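Local coordinates for aminopentol aminotransferase (PDB 6HBS), which transfers the amino group of aminopentol (hydrolysed fumonisin B1) to pyruvate, using pyridoxal 5'-phosphate, as a step in fumonisin degradation, at residues E203-A208 with M344-F349; L139-A144 with Y170-A175; L128-T133 with D188-F193. All blocks are in the same frame, centred on the assembly; numbering follows the deposited sequence.

Interaction 1 (E203-A208 with M344-F349)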
loop_
_atom_site.group_PDB
_atom_site.type_symbol
_atom_site.label_atom_id
_atom_site.label_comp_id
_atom_site.label_asym_id
_atom_site.label_seq_id
_atom_site.Cartn_x
_atom_site.Cartn_y
_atom_site.Cartn_z
ATOM N N GLU A 203 -10.552 21.124 12.906
ATOM C CA GLU A 203 -11.224 22.159 12.160
ATOM C C GLU A 203 -12.674 21.722 11.908
ATOM O O GLU A 203 -12.942 20.530 11.649
ATOM C CB GLU A 203 -10.433 22.421 10.871
ATOM C CG GLU A 203 -11.052 23.474 9.969
ATOM C CD GLU A 203 -10.338 23.642 8.626
ATOM O OE1 GLU A 203 -10.982 24.126 7.672
ATOM O OE2 GLU A 203 -9.151 23.267 8.543
ATOM N N ASP A 204 -13.599 22.692 11.975
ATOM C CA ASP A 204 -15.002 22.478 11.652
ATOM C C ASP A 204 -15.083 22.034 10.197
ATOM O O ASP A 204 -14.284 22.465 9.340
ATOM C CB ASP A 204 -15.875 23.719 11.905
ATOM C CG ASP A 204 -15.971 24.133 13.377
ATOM O OD1 ASP A 204 -16.119 23.262 14.253
ATOM O OD2 ASP A 204 -15.872 25.341 13.651
ATOM N N GLN A 205 -16.009 21.109 9.946
ATOM C CA GLN A 205 -16.295 20.625 8.607
ATOM C C GLN A 205 -17.276 21.584 7.915
ATOM O O GLN A 205 -17.963 22.375 8.567
ATOM C CB GLN A 205 -16.822 19.191 8.657
ATOM C CG GLN A 205 -15.787 18.242 9.225
ATOM C CD GLN A 205 -16.107 16.784 8.988
ATOM O OE1 GLN A 205 -15.253 16.047 8.502
ATOM N NE2 GLN A 205 -17.316 16.361 9.361
ATOM N N ALA A 206 -17.301 21.510 6.584
ATOM C CA ALA A 206 -18.165 22.304 5.763
ATOM C C ALA A 206 -18.443 21.559 4.465
ATOM O O ALA A 206 -17.500 21.001 3.864
ATOM C CB ALA A 206 -17.502 23.632 5.496
ATOM N N LEU A 207 -19.706 21.588 4.028
ATOM C CA LEU A 207 -20.103 21.046 2.746
ATOM C C LEU A 207 -19.478 21.869 1.606
ATOM O O LEU A 207 -19.174 23.072 1.779
ATOM C CB LEU A 207 -21.626 21.069 2.640
ATOM C CG LEU A 207 -22.388 20.343 3.753
ATOM C CD1 LEU A 207 -23.874 20.349 3.463
ATOM C CD2 LEU A 207 -21.900 18.925 3.947
ATOM N N ALA A 208 -19.282 21.229 0.438
ATOM C CA ALA A 208 -18.752 21.949 -0.735
ATOM C C ALA A 208 -19.829 22.915 -1.207
ATOM O O ALA A 208 -21.015 22.557 -1.219
ATOM C CB ALA A 208 -18.364 21.031 -1.864
ATOM N N MET A 344 -20.860 11.465 8.752
ATOM C CA MET A 344 -19.407 11.627 8.924
ATOM C C MET A 344 -19.165 12.872 9.757
ATOM O O MET A 344 -18.601 13.842 9.258
ATOM C CB MET A 344 -18.674 11.800 7.590
ATOM C CG MET A 344 -18.713 10.582 6.737
ATOM S SD MET A 344 -17.794 10.738 5.167
ATOM C CE MET A 344 -16.210 11.416 5.642
ATOM N N PRO A 345 -19.596 12.879 11.034
ATOM C CA PRO A 345 -19.682 14.121 11.793
ATOM C C PRO A 345 -18.397 14.529 12.496
ATOM O O PRO A 345 -17.607 13.690 12.938
ATOM C CB PRO A 345 -20.805 13.805 12.817
ATOM C CG PRO A 345 -20.645 12.333 13.091
ATOM C CD PRO A 345 -20.160 11.734 11.774
ATOM N N GLN A 346 -18.194 15.842 12.551
ATOM C CA GLN A 346 -17.198 16.459 13.413
ATOM C C GLN A 346 -17.992 17.080 14.570
ATOM O O GLN A 346 -18.932 17.853 14.342
ATOM C CB GLN A 346 -16.411 17.504 12.625
ATOM C CG GLN A 346 -15.254 18.142 13.369
ATOM C CD GLN A 346 -13.998 17.316 13.247
ATOM O OE1 GLN A 346 -13.916 16.231 13.823
ATOM N NE2 GLN A 346 -13.020 17.831 12.496
ATOM N N ILE A 347 -17.645 16.707 15.790
ATOM C CA ILE A 347 -18.427 17.080 16.974
ATOM C C ILE A 347 -17.466 17.754 17.957
ATOM O O ILE A 347 -16.745 17.107 18.678
ATOM C CB ILE A 347 -19.144 15.854 17.577
ATOM C CG1 ILE A 347 -20.066 15.178 16.558
ATOM C CG2 ILE A 347 -19.909 16.265 18.833
ATOM C CD1 ILE A 347 -20.701 13.861 17.038
ATOM N N PHE A 348 -17.432 19.082 17.886
ATOM C CA PHE A 348 -16.646 19.912 18.738
ATOM C C PHE A 348 -17.549 20.691 19.716
ATOM O O PHE A 348 -18.778 20.746 19.547
ATOM C CB PHE A 348 -15.876 20.933 17.892
ATOM C CG PHE A 348 -14.745 20.410 17.032
ATOM C CD1 PHE A 348 -14.335 19.085 17.063
ATOM C CD2 PHE A 348 -14.070 21.280 16.183
ATOM C CE1 PHE A 348 -13.294 18.637 16.255
ATOM C CE2 PHE A 348 -13.048 20.824 15.361
ATOM C CZ PHE A 348 -12.648 19.510 15.415
ATOM N N PHE A 349 -16.913 21.312 20.712
ATOM C CA PHE A 349 -17.570 22.260 21.609
ATOM C C PHE A 349 -17.348 23.709 21.137
ATOM O O PHE A 349 -16.237 24.099 20.764
ATOM C CB PHE A 349 -17.073 22.025 23.030
ATOM C CG PHE A 349 -17.680 20.806 23.667
ATOM C CD1 PHE A 349 -17.220 19.536 23.353
ATOM C CD2 PHE A 349 -18.714 20.924 24.577
ATOM C CE1 PHE A 349 -17.795 18.400 23.903
ATOM C CE2 PHE A 349 -19.289 19.786 25.131
ATOM C CZ PHE A 349 -18.833 18.528 24.792
#

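Interaction 2 (L139-A144 with Y170-A175)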
loop_
_atom_site.group_PDB
_atom_site.type_symbol
_atom_site.label_atom_id
_atom_site.label_comp_id
_atom_site.label_asym_id
_atom_site.label_seq_id
_atom_site.Cartn_x
_atom_site.Cartn_y
_atom_site.Cartn_z
ATOM N N LEU A 139 -2.731 21.847 -8.079
ATOM C CA LEU A 139 -3.411 22.747 -7.120
ATOM C C LEU A 139 -4.126 21.934 -6.034
ATOM O O LEU A 139 -5.005 21.129 -6.356
ATOM C CB LEU A 139 -4.408 23.624 -7.872
ATOM C CG LEU A 139 -3.797 24.599 -8.887
ATOM C CD1 LEU A 139 -4.871 25.475 -9.521
ATOM C CD2 LEU A 139 -2.684 25.406 -8.262
ATOM N N CYS A 140 -3.808 22.209 -4.768
ATOM C CA CYS A 140 -4.491 21.572 -3.630
ATOM C C CYS A 140 -4.982 22.676 -2.682
ATOM O O CYS A 140 -4.458 23.792 -2.692
ATOM C CB CYS A 140 -3.554 20.615 -2.894
ATOM S SG CYS A 140 -2.959 19.280 -3.970
ATOM N N ALA A 141 -6.023 22.364 -1.911
ATOM C CA ALA A 141 -6.544 23.253 -0.882
ATOM C C ALA A 141 -5.566 23.273 0.289
ATOM O O ALA A 141 -5.060 22.210 0.685
ATOM C CB ALA A 141 -7.901 22.749 -0.448
ATOM N N LYS A 142 -5.310 24.466 0.861
ATOM C CA LYS A 142 -4.525 24.601 2.074
ATOM C C LYS A 142 -5.111 23.698 3.164
ATOM O O LYS A 142 -6.321 23.726 3.407
ATOM C CB LYS A 142 -4.584 26.020 2.653
ATOM C CG LYS A 142 -3.827 27.068 1.872
ATOM C CD LYS A 142 -4.096 28.507 2.345
ATOM C CE LYS A 142 -3.525 29.547 1.394
ATOM N NZ LYS A 142 -4.363 29.684 0.171
ATOM N N GLY A 143 -4.247 22.887 3.770
ATOM C CA GLY A 143 -4.585 21.975 4.871
ATOM C C GLY A 143 -5.351 20.725 4.432
ATOM O O GLY A 143 -5.768 19.976 5.279
ATOM N N ALA A 144 -5.582 20.500 3.138
ATOM C CA ALA A 144 -6.306 19.308 2.716
ATOM C C ALA A 144 -5.378 18.085 2.772
ATOM O O ALA A 144 -4.260 18.132 2.275
ATOM C CB ALA A 144 -6.871 19.486 1.346
ATOM N N TYR A 170 -4.826 26.787 -2.845
ATOM C CA TYR A 170 -5.973 27.679 -2.855
ATOM C C TYR A 170 -6.738 27.451 -1.541
ATOM O O TYR A 170 -6.483 26.479 -0.834
ATOM C CB TYR A 170 -6.859 27.438 -4.082
ATOM C CG TYR A 170 -7.486 26.059 -4.130
ATOM C CD1 TYR A 170 -6.847 24.978 -4.729
ATOM C CD2 TYR A 170 -8.702 25.817 -3.532
ATOM C CE1 TYR A 170 -7.415 23.711 -4.743
ATOM C CE2 TYR A 170 -9.293 24.564 -3.544
ATOM C CZ TYR A 170 -8.649 23.498 -4.146
ATOM O OH TYR A 170 -9.245 22.252 -4.096
ATOM N N THR A 171 -7.670 28.353 -1.223
ATOM C CA THR A 171 -8.563 28.201 -0.030
ATOM C C THR A 171 -9.789 27.381 -0.420
ATOM O O THR A 171 -10.507 27.720 -1.351
ATOM C CB THR A 171 -9.000 29.565 0.520
ATOM O OG1 THR A 171 -7.777 30.208 0.832
ATOM C CG2 THR A 171 -9.884 29.473 1.748
ATOM N N TYR A 172 -10.032 26.290 0.309
ATOM C CA TYR A 172 -11.163 25.438 0.028
ATOM C C TYR A 172 -12.440 26.273 0.091
ATOM O O TYR A 172 -12.573 27.075 1.002
ATOM C CB TYR A 172 -11.258 24.263 1.023
ATOM C CG TYR A 172 -12.240 23.208 0.574
ATOM C CD1 TYR A 172 -11.881 22.250 -0.370
ATOM C CD2 TYR A 172 -13.536 23.175 1.059
ATOM C CE1 TYR A 172 -12.776 21.282 -0.804
ATOM C CE2 TYR A 172 -14.433 22.203 0.646
ATOM C CZ TYR A 172 -14.050 21.241 -0.275
ATOM O OH TYR A 172 -14.955 20.330 -0.727
ATOM N N ASN A 173 -13.377 26.024 -0.844
ATOM C CA ASN A 173 -14.690 26.628 -0.872
ATOM C C ASN A 173 -14.617 28.110 -1.270
ATOM O O ASN A 173 -15.603 28.825 -1.099
ATOM C CB ASN A 173 -15.481 26.436 0.436
ATOM C CG ASN A 173 -16.469 25.290 0.322
ATOM O OD1 ASN A 173 -16.782 24.880 -0.791
ATOM N ND2 ASN A 173 -16.984 24.799 1.445
ATOM N N ASP A 174 -13.495 28.540 -1.850
ATOM C CA ASP A 174 -13.294 29.947 -2.250
ATOM C C ASP A 174 -13.032 29.965 -3.762
ATOM O O ASP A 174 -11.879 29.735 -4.204
ATOM C CB ASP A 174 -12.186 30.581 -1.406
ATOM C CG ASP A 174 -11.985 32.075 -1.666
ATOM O OD1 ASP A 174 -12.415 32.552 -2.738
ATOM O OD2 ASP A 174 -11.406 32.728 -0.802
ATOM N N ALA A 175 -14.094 30.199 -4.535
ATOM C CA ALA A 175 -14.043 30.213 -6.005
ATOM C C ALA A 175 -13.014 31.250 -6.524
ATOM O O ALA A 175 -12.263 30.981 -7.466
ATOM C CB ALA A 175 -15.421 30.501 -6.543
HETATM O O HOH W 1 -8.237 25.577 2.485
#

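Interaction 3 (L128-T133 with D188-F193)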
loop_
_atom_site.group_PDB
_atom_site.type_symbol
_atom_site.label_atom_id
_atom_site.label_comp_id
_atom_site.label_asym_id
_atom_site.label_seq_id
_atom_site.Cartn_x
_atom_site.Cartn_y
_atom_site.Cartn_z
ATOM N N LEU A 128 -0.237 11.002 -13.398
ATOM C CA LEU A 128 -1.087 10.935 -14.582
ATOM C C LEU A 128 -1.346 12.349 -15.129
ATOM O O LEU A 128 -1.212 12.566 -16.325
ATOM C CB LEU A 128 -2.404 10.238 -14.243
ATOM C CG LEU A 128 -3.256 9.740 -15.406
ATOM C CD1 LEU A 128 -4.227 8.663 -14.911
ATOM C CD2 LEU A 128 -4.076 10.844 -16.056
ATOM N N ALA A 129 -1.764 13.278 -14.258
ATOM C CA ALA A 129 -2.160 14.619 -14.701
ATOM C C ALA A 129 -0.979 15.359 -15.352
ATOM O O ALA A 129 -1.178 16.029 -16.373
ATOM C CB ALA A 129 -2.761 15.401 -13.564
ATOM N N ARG A 130 0.228 15.209 -14.796
ATOM C CA ARG A 130 1.420 15.796 -15.344
ATOM C C ARG A 130 1.734 15.163 -16.707
ATOM O O ARG A 130 2.029 15.894 -17.651
ATOM C CB ARG A 130 2.576 15.661 -14.354
ATOM C CG ARG A 130 2.424 16.527 -13.119
ATOM C CD ARG A 130 3.513 16.324 -12.081
ATOM N NE ARG A 130 3.462 17.448 -11.151
ATOM C CZ ARG A 130 3.967 17.441 -9.930
ATOM N NH1 ARG A 130 4.551 16.341 -9.460
ATOM N NH2 ARG A 130 3.890 18.541 -9.191
ATOM N N ALA A 131 1.656 13.819 -16.820
ATOM C CA ALA A 131 1.820 13.133 -18.117
ATOM C C ALA A 131 0.806 13.612 -19.160
ATOM O O ALA A 131 1.165 13.769 -20.337
ATOM C CB ALA A 131 1.724 11.635 -17.969
ATOM N N HIS A 132 -0.445 13.782 -18.742
ATOM C CA HIS A 132 -1.553 14.093 -19.614
ATOM C C HIS A 132 -1.372 15.495 -20.193
ATOM O O HIS A 132 -1.611 15.704 -21.375
ATOM C CB HIS A 132 -2.880 14.016 -18.868
ATOM C CG HIS A 132 -4.070 14.423 -19.672
ATOM N ND1 HIS A 132 -4.721 13.561 -20.516
ATOM C CD2 HIS A 132 -4.742 15.594 -19.749
ATOM C CE1 HIS A 132 -5.743 14.187 -21.081
ATOM N NE2 HIS A 132 -5.771 15.446 -20.633
ATOM N N THR A 133 -0.988 16.436 -19.333
ATOM C CA THR A 133 -0.992 17.840 -19.725
ATOM C C THR A 133 0.377 18.320 -20.192
ATOM O O THR A 133 0.449 19.360 -20.802
ATOM C CB THR A 133 -1.459 18.722 -18.559
ATOM O OG1 THR A 133 -0.495 18.547 -17.531
ATOM C CG2 THR A 133 -2.847 18.399 -18.084
ATOM N N ASP A 188 0.112 26.481 -16.664
ATOM C CA ASP A 188 0.932 25.377 -16.150
ATOM C C ASP A 188 0.145 24.489 -15.181
ATOM O O ASP A 188 0.774 23.802 -14.380
ATOM C CB ASP A 188 2.190 25.893 -15.465
ATOM C CG ASP A 188 3.178 24.793 -15.106
ATOM O OD1 ASP A 188 3.413 23.897 -15.947
ATOM O OD2 ASP A 188 3.683 24.826 -13.986
ATOM N N ILE A 189 -1.189 24.512 -15.217
ATOM C CA ILE A 189 -1.948 23.686 -14.229
ATOM C C ILE A 189 -2.171 22.287 -14.829
ATOM O O ILE A 189 -2.814 22.109 -15.863
ATOM C CB ILE A 189 -3.274 24.315 -13.775
ATOM C CG1 ILE A 189 -3.088 25.747 -13.256
ATOM C CG2 ILE A 189 -3.954 23.406 -12.745
ATOM C CD1 ILE A 189 -2.099 25.869 -12.143
ATOM N N ALA A 190 -1.647 21.288 -14.125
ATOM C CA ALA A 190 -1.817 19.885 -14.526
ATOM C C ALA A 190 -3.140 19.352 -13.970
ATOM O O ALA A 190 -3.870 18.621 -14.645
ATOM C CB ALA A 190 -0.650 19.084 -14.024
ATOM N N ALA A 191 -3.457 19.733 -12.723
ATOM C CA ALA A 191 -4.657 19.262 -12.061
ATOM C C ALA A 191 -5.048 20.143 -10.871
ATOM O O ALA A 191 -4.197 20.820 -10.275
ATOM C CB ALA A 191 -4.435 17.854 -11.590
ATOM N N VAL A 192 -6.336 20.051 -10.528
ATOM C CA VAL A 192 -6.938 20.514 -9.277
ATOM C C VAL A 192 -7.395 19.282 -8.479
ATOM O O VAL A 192 -8.217 18.482 -8.969
ATOM C CB VAL A 192 -8.189 21.385 -9.553
ATOM C CG1 VAL A 192 -8.963 21.670 -8.270
ATOM C CG2 VAL A 192 -7.850 22.679 -10.271
ATOM N N PHE A 193 -6.893 19.147 -7.264
ATOM C CA PHE A 193 -7.374 18.162 -6.310
ATOM C C PHE A 193 -8.359 18.860 -5.374
ATOM O O PHE A 193 -8.040 19.954 -4.834
ATOM C CB PHE A 193 -6.239 17.586 -5.461
ATOM C CG PHE A 193 -5.408 16.520 -6.127
ATOM C CD1 PHE A 193 -4.627 16.805 -7.229
ATOM C CD2 PHE A 193 -5.405 15.217 -5.631
ATOM C CE1 PHE A 193 -3.851 15.818 -7.827
ATOM C CE2 PHE A 193 -4.634 14.238 -6.229
ATOM C CZ PHE A 193 -3.862 14.531 -7.327
#

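Interaction 1 (E203-A208 with M344-F349)
Gln205 and Gln346 each send a side-chain amide to a backbone carbonyl of the other segment. Gln205 NE2 donates to Met344 O at 2.8 Å and lies in the plane of that carbonyl. Gln346 NE2 donates to Glu203 O, also at 2.8 Å, but tilted 28° from the carbonyl plane. Gln346 CG is anti to the backbone N (chi1 -175°), and the chain bends at chi2 (86°) before its NE2 meets this carbonyl. The two side chains cross at about a right angle, with Gln205 CG 3.5 Å from Gln346 CB. An alanine in place of Gln205 would probably leave Met344 O without this donor and open a gap beside Gln346 CB. Further out, Glu203 N sits at the edge of the Phe348 ring, 3.5 Å from Phe348 CE2. Asp204 OD1 approaches Phe348 CD2 obliquely at 3.4 Å, while Asp204 OD2 forms a salt bridge with Lys337. Gln205 also touches His199 of the cofactor pocket. Strand 346-349 pairs antiparallel with strand 336-339, and helix 310-332 packs on it through Leu325 against Ile347. Strand 206-207 pairs instead with strand 197-198, so the contact ties the residues leading into it to the sheet of 336-339 and 346-349.

Interaction 2 (L139-A144 with Y170-A175)
Tyr170 lays one face of its ring against Ala141. Ala141 CA stands 3.8 Å above the ring plane, over its centre. Ala141 CB makes an off-centre CH-pi contact, 4.2 Å from the Tyr170 ring centroid and 29° off the ring normal. Chi1 of Tyr170 (63°) sets CG between the backbone N and the carbonyl carbon; the ring lies over Ala141 of the neighbouring strand. Leu139 O lies at the ring edge, in plane, 3.9 Å from Tyr170 CE1. The far end is held by a hydrogen bond from Tyr170 OH to Phe193 O.

The backbones form a parallel bridge between Ala141 and Tyr170. Tyr170 N donates to Cys140 O at 3.0 Å. Lys142 N donates to Tyr170 O at 2.9 Å, and this bond is fairly straight (162°). Tyr170 O also receives a CA-H...O contact from Ala141 CA at 3.2 Å.

Beyond the bridge, Ala141 CB meets Tyr172 CB at 4.0 Å and lies at the edge of the Tyr172 ring. A water continues the link: it donates to Lys142 O and accepts from Tyr172 N. Two type II turns follow the pairing, Ala141 to Ala144 and Thr171 to Asp174. The first leads to Tyr145, His146 and Gly147 of the cofactor pocket. The second ends at Asp174, the N-cap of helix 175-184, where Asp174 OD1 accepts from Ser177 N.

Strand 167-170 is the outermost strand of the large mixed sheet within the chain, and strand 137-141 is its neighbour. Helix 175-184 packs on both: Leu178 touches Tyr170, and Ala181 and Phe182 touch Leu139. On its other flank strand 137-141 pairs with strand 189-194.

Interaction 3 (L128-T133 with D188-F193)
Ala129 and Ala190 point their methyl groups across the gap between helix and strand. Ala129 CB meets two groups of the strand: Ala191 CB at 3.6 Å and Ala190 O, also at 3.6 Å. Ala190 CB points back at the helix. It lies 3.6 Å from Thr133 OG1 and 4.1 Å from Arg130 CG, touching both side chains.

Both branches of Thr133 meet the strand. Its chi1 of 63° sets OG1 between the backbone N and the carbonyl carbon. From there Thr133 OG1 donates to Ala129 O, one turn back, at 2.9 Å. The donor is tilted 26° from that carbonyl plane. Thr133 N donates to the same oxygen from the opposite face, so Ala129 O has two donors. Thr133 OG1 also accepts from Arg135 N, just past the helix. The hydroxyl is thus satisfied although it packs on Ala190 CA at 3.5 Å. The other branch, Thr133 CG2, reaches Ala190 O at 3.6 Å.

Of the Arg130 side chain, CG is the atom that meets Ala190 CB. The chain runs on extended from CG to NE, where NE donates to Lys136 O. It packs on Ile138 of strand 137-141 and on Leu160 of the second subunit.

With methyl groups on both sides, the axes of the helix and strand segments approach to 6.9 Å, at 145° between their directions. Such a helix laid roughly antiparallel on an inner strand of the sheet is characteristic of the alpha/beta/alpha large domain of fold type I aminotransferases. Helix 118-133 starts within the cofactor pocket, at Gly118 and Ser119, and this contact lies near its other end.

In the fold
All three contacts are mainly buried, but interaction 2 has an exposed margin at Lys142. Interactions 2 and 3 serve the same large sheet. Interaction 2 pairs its edge strand with 137-141, and interaction 3 lays a helix on the next strand, 189-194. They meet directly, since Leu139 N and Ala191 O are probably hydrogen-bonded. Interaction 1 lies apart from that sheet, yet it reaches interaction 2 through Asn173 ND2 and Leu207 O. The chemistry follows the place. Side-chain amides bind backbone carbonyls in interaction 1, backbone bonds and an aromatic face carry interaction 2, and small side chains pack without cross-segment hydrogen bonds in interaction 3.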